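Local structure of Two-component system sensor histidine kinase (Bacteroides thetaiotaomicron, 3OTT) at residues N475-V487 with P519-W531. The protein is a putative membrane-bound sensor histidine kinase and transcription regulator that probably senses saccharides through its extracellular beta-propeller and beta-sandwich region. Sequence-based numbering, arbitrary orientation.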
loop_
_atom_site.group_PDB
_atom_site.type_symbol
_atom_site.label_atom_id
_atom_site.label_comp_id
_atom_site.label_asym_id
_atom_site.label_seq_id
_atom_site.Cartn_x
_atom_site.Cartn_y
_atom_site.Cartn_z
ATOM N N ASN B 475 22.510 16.976 -22.845
ATOM C CA ASN B 475 22.250 16.241 -21.616
ATOM C C ASN B 475 22.584 17.007 -20.342
ATOM O O ASN B 475 21.781 16.989 -19.451
ATOM C CB ASN B 475 22.913 14.838 -21.590
ATOM C CG ASN B 475 22.080 13.716 -22.350
ATOM O OD1 ASN B 475 21.530 13.930 -23.433
ATOM N ND2 ASN B 475 22.054 12.505 -21.771
ATOM N N GLN B 476 23.788 17.577 -20.223
ATOM C CA GLN B 476 24.328 18.212 -18.989
ATOM C C GLN B 476 25.282 19.361 -19.366
ATOM O O GLN B 476 26.064 19.269 -20.332
ATOM C CB GLN B 476 25.204 17.254 -18.178
ATOM C CG GLN B 476 24.494 16.230 -17.342
ATOM C CD GLN B 476 25.176 14.866 -17.387
ATOM O OE1 GLN B 476 25.263 14.247 -18.434
ATOM N NE2 GLN B 476 25.634 14.399 -16.262
ATOM N N ILE B 477 25.217 20.430 -18.592
ATOM C CA ILE B 477 26.031 21.596 -18.827
ATOM C C ILE B 477 26.652 21.880 -17.458
ATOM O O ILE B 477 25.927 21.914 -16.479
ATOM C CB ILE B 477 25.204 22.786 -19.392
ATOM C CG1 ILE B 477 23.908 23.027 -18.573
ATOM C CG2 ILE B 477 24.798 22.533 -20.847
ATOM C CD1 ILE B 477 23.031 24.218 -19.011
ATOM N N ILE B 478 27.978 22.062 -17.391
ATOM C CA ILE B 478 28.693 22.248 -16.125
ATOM C C ILE B 478 29.725 23.415 -16.154
ATOM O O ILE B 478 30.603 23.455 -17.034
ATOM C CB ILE B 478 29.323 20.899 -15.664
ATOM C CG1 ILE B 478 28.251 19.787 -15.791
ATOM C CG2 ILE B 478 29.911 21.023 -14.232
ATOM C CD1 ILE B 478 28.225 18.738 -14.786
ATOM N N PRO B 479 29.591 24.400 -15.235
ATOM C CA PRO B 479 30.641 25.416 -15.147
ATOM C C PRO B 479 31.968 24.840 -14.631
ATOM O O PRO B 479 31.988 23.919 -13.839
ATOM C CB PRO B 479 30.084 26.466 -14.139
ATOM C CG PRO B 479 29.111 25.706 -13.285
ATOM C CD PRO B 479 28.529 24.604 -14.224
ATOM N N ASP B 480 33.042 25.395 -15.161
ATOM C CA ASP B 480 34.425 25.329 -14.684
ATOM C C ASP B 480 34.671 26.125 -13.452
ATOM O O ASP B 480 33.798 26.870 -13.040
ATOM C CB ASP B 480 35.288 26.136 -15.713
ATOM C CG ASP B 480 36.102 25.267 -16.493
ATOM O OD1 ASP B 480 36.216 24.107 -15.998
ATOM O OD2 ASP B 480 36.572 25.670 -17.571
ATOM N N ASN B 481 35.913 26.069 -12.968
ATOM C CA ASN B 481 36.449 27.087 -12.096
ATOM C C ASN B 481 37.362 27.987 -12.879
ATOM O O ASN B 481 38.193 28.636 -12.295
ATOM C CB ASN B 481 37.267 26.485 -10.942
ATOM C CG ASN B 481 36.446 25.556 -10.076
ATOM O OD1 ASN B 481 36.924 24.492 -9.671
ATOM N ND2 ASN B 481 35.201 25.940 -9.794
ATOM N N GLU B 482 37.214 27.985 -14.198
ATOM C CA GLU B 482 38.039 28.738 -15.095
ATOM C C GLU B 482 37.169 29.681 -15.945
ATOM O O GLU B 482 37.630 30.205 -16.944
ATOM C CB GLU B 482 38.891 27.785 -15.999
ATOM C CG GLU B 482 39.909 26.913 -15.252
ATOM C CD GLU B 482 40.952 27.748 -14.421
ATOM O OE1 GLU B 482 41.372 28.857 -14.863
ATOM O OE2 GLU B 482 41.355 27.302 -13.317
ATOM N N GLY B 483 35.931 29.906 -15.516
ATOM C CA GLY B 483 34.975 30.686 -16.276
ATOM C C GLY B 483 34.431 30.089 -17.598
ATOM O O GLY B 483 34.082 30.874 -18.486
ATOM N N ASN B 484 34.355 28.754 -17.752
ATOM C CA ASN B 484 33.743 28.141 -18.958
ATOM C C ASN B 484 32.576 27.278 -18.646
ATOM O O ASN B 484 32.427 26.844 -17.532
ATOM C CB ASN B 484 34.717 27.195 -19.687
ATOM C CG ASN B 484 35.998 27.869 -20.059
ATOM O OD1 ASN B 484 35.996 28.815 -20.827
ATOM N ND2 ASN B 484 37.111 27.394 -19.486
ATOM N N VAL B 485 31.802 26.941 -19.669
ATOM C CA VAL B 485 30.685 26.038 -19.521
ATOM C C VAL B 485 30.932 24.836 -20.434
ATOM O O VAL B 485 31.151 24.982 -21.652
ATOM C CB VAL B 485 29.318 26.709 -19.864
ATOM C CG1 VAL B 485 28.212 25.706 -19.642
ATOM C CG2 VAL B 485 29.055 27.909 -19.009
ATOM N N TRP B 486 30.893 23.658 -19.854
ATOM C CA TRP B 486 31.191 22.437 -20.583
ATOM C C TRP B 486 29.876 21.706 -20.793
ATOM O O TRP B 486 29.007 21.711 -19.904
ATOM C CB TRP B 486 32.190 21.544 -19.826
ATOM C CG TRP B 486 33.546 22.175 -19.696
ATOM C CD1 TRP B 486 33.946 23.072 -18.752
ATOM C CD2 TRP B 486 34.658 21.963 -20.539
ATOM N NE1 TRP B 486 35.229 23.444 -18.956
ATOM C CE2 TRP B 486 35.706 22.783 -20.054
ATOM C CE3 TRP B 486 34.870 21.188 -21.680
ATOM C CZ2 TRP B 486 36.970 22.835 -20.657
ATOM C CZ3 TRP B 486 36.136 21.229 -22.296
ATOM C CH2 TRP B 486 37.175 22.044 -21.779
ATOM N N VAL B 487 29.757 21.087 -21.961
ATOM C CA VAL B 487 28.463 20.679 -22.485
ATOM C C VAL B 487 28.537 19.223 -22.949
ATOM O O VAL B 487 29.361 18.888 -23.812
ATOM C CB VAL B 487 28.145 21.506 -23.701
ATOM C CG1 VAL B 487 26.804 21.040 -24.318
ATOM C CG2 VAL B 487 28.135 22.962 -23.348
ATOM N N PRO B 519 30.614 9.931 -25.384
ATOM C CA PRO B 519 30.372 10.244 -23.958
ATOM C C PRO B 519 28.910 10.271 -23.617
ATOM O O PRO B 519 28.109 10.622 -24.458
ATOM C CB PRO B 519 30.953 11.675 -23.774
ATOM C CG PRO B 519 31.128 12.252 -25.156
ATOM C CD PRO B 519 31.032 11.123 -26.177
ATOM N N ASN B 520 28.569 9.931 -22.387
ATOM C CA ASN B 520 27.190 10.040 -21.973
ATOM C C ASN B 520 27.053 10.490 -20.515
ATOM O O ASN B 520 25.978 10.430 -19.977
ATOM C CB ASN B 520 26.430 8.713 -22.189
ATOM C CG ASN B 520 26.779 7.684 -21.116
ATOM O OD1 ASN B 520 27.964 7.482 -20.814
ATOM N ND2 ASN B 520 25.749 7.069 -20.492
ATOM N N TYR B 521 28.125 10.974 -19.904
ATOM C CA TYR B 521 28.038 11.485 -18.565
ATOM C C TYR B 521 29.119 12.486 -18.304
ATOM O O TYR B 521 30.271 12.295 -18.714
ATOM C CB TYR B 521 28.135 10.379 -17.483
ATOM C CG TYR B 521 27.324 10.754 -16.255
ATOM C CD1 TYR B 521 27.861 11.553 -15.247
ATOM C CD2 TYR B 521 25.982 10.322 -16.112
ATOM C CE1 TYR B 521 27.067 11.951 -14.125
ATOM C CE2 TYR B 521 25.212 10.689 -15.008
ATOM C CZ TYR B 521 25.750 11.500 -14.010
ATOM O OH TYR B 521 24.964 11.854 -12.887
ATOM N N LEU B 522 28.772 13.515 -17.544
ATOM C CA LEU B 522 29.724 14.583 -17.255
ATOM C C LEU B 522 29.580 15.156 -15.837
ATOM O O LEU B 522 28.488 15.294 -15.354
ATOM C CB LEU B 522 29.576 15.674 -18.300
ATOM C CG LEU B 522 30.538 16.818 -18.649
ATOM C CD1 LEU B 522 29.958 18.105 -18.236
ATOM C CD2 LEU B 522 32.029 16.713 -18.299
ATOM N N LEU B 523 30.713 15.455 -15.201
ATOM C CA LEU B 523 30.769 16.031 -13.867
ATOM C C LEU B 523 32.091 16.766 -13.599
ATOM O O LEU B 523 33.091 16.538 -14.291
ATOM C CB LEU B 523 30.440 14.995 -12.772
ATOM C CG LEU B 523 31.322 13.892 -12.174
ATOM C CD1 LEU B 523 32.618 14.433 -11.480
ATOM C CD2 LEU B 523 30.544 13.106 -11.111
ATOM N N CYS B 524 32.051 17.682 -12.628
ATOM C CA CYS B 524 33.235 18.424 -12.164
ATOM C C CYS B 524 33.415 18.146 -10.686
ATOM O O CYS B 524 32.444 18.178 -9.934
ATOM C CB CYS B 524 33.073 19.928 -12.351
ATOM S SG CYS B 524 34.634 20.952 -12.088
ATOM N N ASP B 525 34.656 17.859 -10.284
ATOM C CA ASP B 525 34.948 17.478 -8.910
ATOM C C ASP B 525 35.413 18.719 -8.142
ATOM O O ASP B 525 35.618 19.784 -8.747
ATOM C CB ASP B 525 35.905 16.260 -8.871
ATOM C CG ASP B 525 37.371 16.582 -9.197
ATOM O OD1 ASP B 525 37.804 17.757 -9.338
ATOM O OD2 ASP B 525 38.160 15.619 -9.241
ATOM N N GLU B 526 35.554 18.576 -6.824
ATOM C CA GLU B 526 35.893 19.685 -5.924
ATOM C C GLU B 526 37.239 20.319 -6.271
ATOM O O GLU B 526 37.466 21.483 -5.995
ATOM C CB GLU B 526 35.907 19.209 -4.456
ATOM C CG GLU B 526 37.235 18.584 -4.025
ATOM C CD GLU B 526 37.174 17.900 -2.658
ATOM O OE1 GLU B 526 36.173 17.191 -2.368
ATOM O OE2 GLU B 526 38.143 18.051 -1.887
ATOM N N ASP B 527 38.145 19.560 -6.865
ATOM C CA ASP B 527 39.445 20.139 -7.275
ATOM C C ASP B 527 39.309 20.842 -8.631
ATOM O O ASP B 527 40.301 21.327 -9.182
ATOM C CB ASP B 527 40.545 19.063 -7.324
ATOM C CG ASP B 527 41.109 18.717 -5.925
ATOM O OD1 ASP B 527 41.890 19.540 -5.357
ATOM O OD2 ASP B 527 40.816 17.619 -5.396
ATOM N N GLY B 528 38.082 20.883 -9.161
ATOM C CA GLY B 528 37.835 21.401 -10.504
ATOM C C GLY B 528 38.248 20.612 -11.754
ATOM O O GLY B 528 38.382 21.208 -12.850
ATOM N N LEU B 529 38.472 19.300 -11.638
ATOM C CA LEU B 529 38.767 18.461 -12.826
ATOM C C LEU B 529 37.471 17.935 -13.359
ATOM O O LEU B 529 36.539 17.787 -12.592
ATOM C CB LEU B 529 39.753 17.339 -12.519
ATOM C CG LEU B 529 41.131 17.925 -12.165
ATOM C CD1 LEU B 529 41.786 17.247 -11.002
ATOM C CD2 LEU B 529 42.004 17.855 -13.338
ATOM N N LEU B 530 37.376 17.704 -14.666
ATOM C CA LEU B 530 36.133 17.157 -15.269
ATOM C C LEU B 530 36.196 15.670 -15.445
ATOM O O LEU B 530 37.185 15.140 -15.906
ATOM C CB LEU B 530 35.900 17.740 -16.649
ATOM C CG LEU B 530 35.077 18.997 -16.899
ATOM C CD1 LEU B 530 35.150 19.897 -15.745
ATOM C CD2 LEU B 530 35.585 19.701 -18.133
ATOM N N TRP B 531 35.091 15.001 -15.194
ATOM C CA TRP B 531 35.003 13.569 -15.410
ATOM C C TRP B 531 33.956 13.292 -16.485
ATOM O O TRP B 531 32.777 13.741 -16.361
ATOM C CB TRP B 531 34.668 12.874 -14.079
ATOM C CG TRP B 531 35.812 12.971 -13.092
ATOM C CD1 TRP B 531 36.094 14.006 -12.299
ATOM C CD2 TRP B 531 36.840 11.997 -12.872
ATOM N NE1 TRP B 531 37.234 13.755 -11.544
ATOM C CE2 TRP B 531 37.713 12.522 -11.890
ATOM C CE3 TRP B 531 37.105 10.720 -13.412
ATOM C CZ2 TRP B 531 38.817 11.804 -11.393
ATOM C CZ3 TRP B 531 38.193 10.018 -12.943
ATOM C CH2 TRP B 531 39.044 10.555 -11.936
#
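Strand 475-479 runs beside strand 519-524 at 27°, axes 7.3 Å apart at closest, a spacing at which side chains rather than backbone hydrogen bonds join them. Each is the innermost strand of a four-stranded antiparallel blade, and the contact illustrates how neighbouring blades of a beta-propeller pack face to face. The side chains of I478 and L522 pass alongside each other, pointing in opposite senses, which brings I478 CG1 within 3.4 Å of L522 CD1, tight for two carbons. The other branch, I478 CG2, lies anti to the backbone N and rests on C524 CB, while I478 CD1 reaches over the backbone of L523. One strand farther out in each blade, L530 crosses W486 at about a right angle and lays a methyl over the indole: CD2 sits 3.5 Å from the centroid of the five-membered ring of W486, only 12° off its normal, a CH-pi contact. In the ring plane, W486 NE1 gives a straight hydrogen bond to D480 OD2 at 2.9 Å, reaching it from above the carboxylate plane. That oxygen also accepts from N484 ND2, nearly in line with its C-O bond, so it braces both the indole and the turn linking the first two strands. A leucine in place of W486 would probably leave L530 CD2 without its aromatic face and D480 OD2 without its indole donor. The second blade repeats the Trp-Asp pairing, W531 NE1 bonding to D525 OD2, which also forms a salt bridge with R584, but its turn is held through D525 OD1 by L529 N. Where the two turns meet, N481 OD1 lies 3.3 Å from G528 CA. At the other end, the kink at the second torsion of Q476 (140°) carries NE2 over the centre of the Y521 ring, 3.5 Å above its plane.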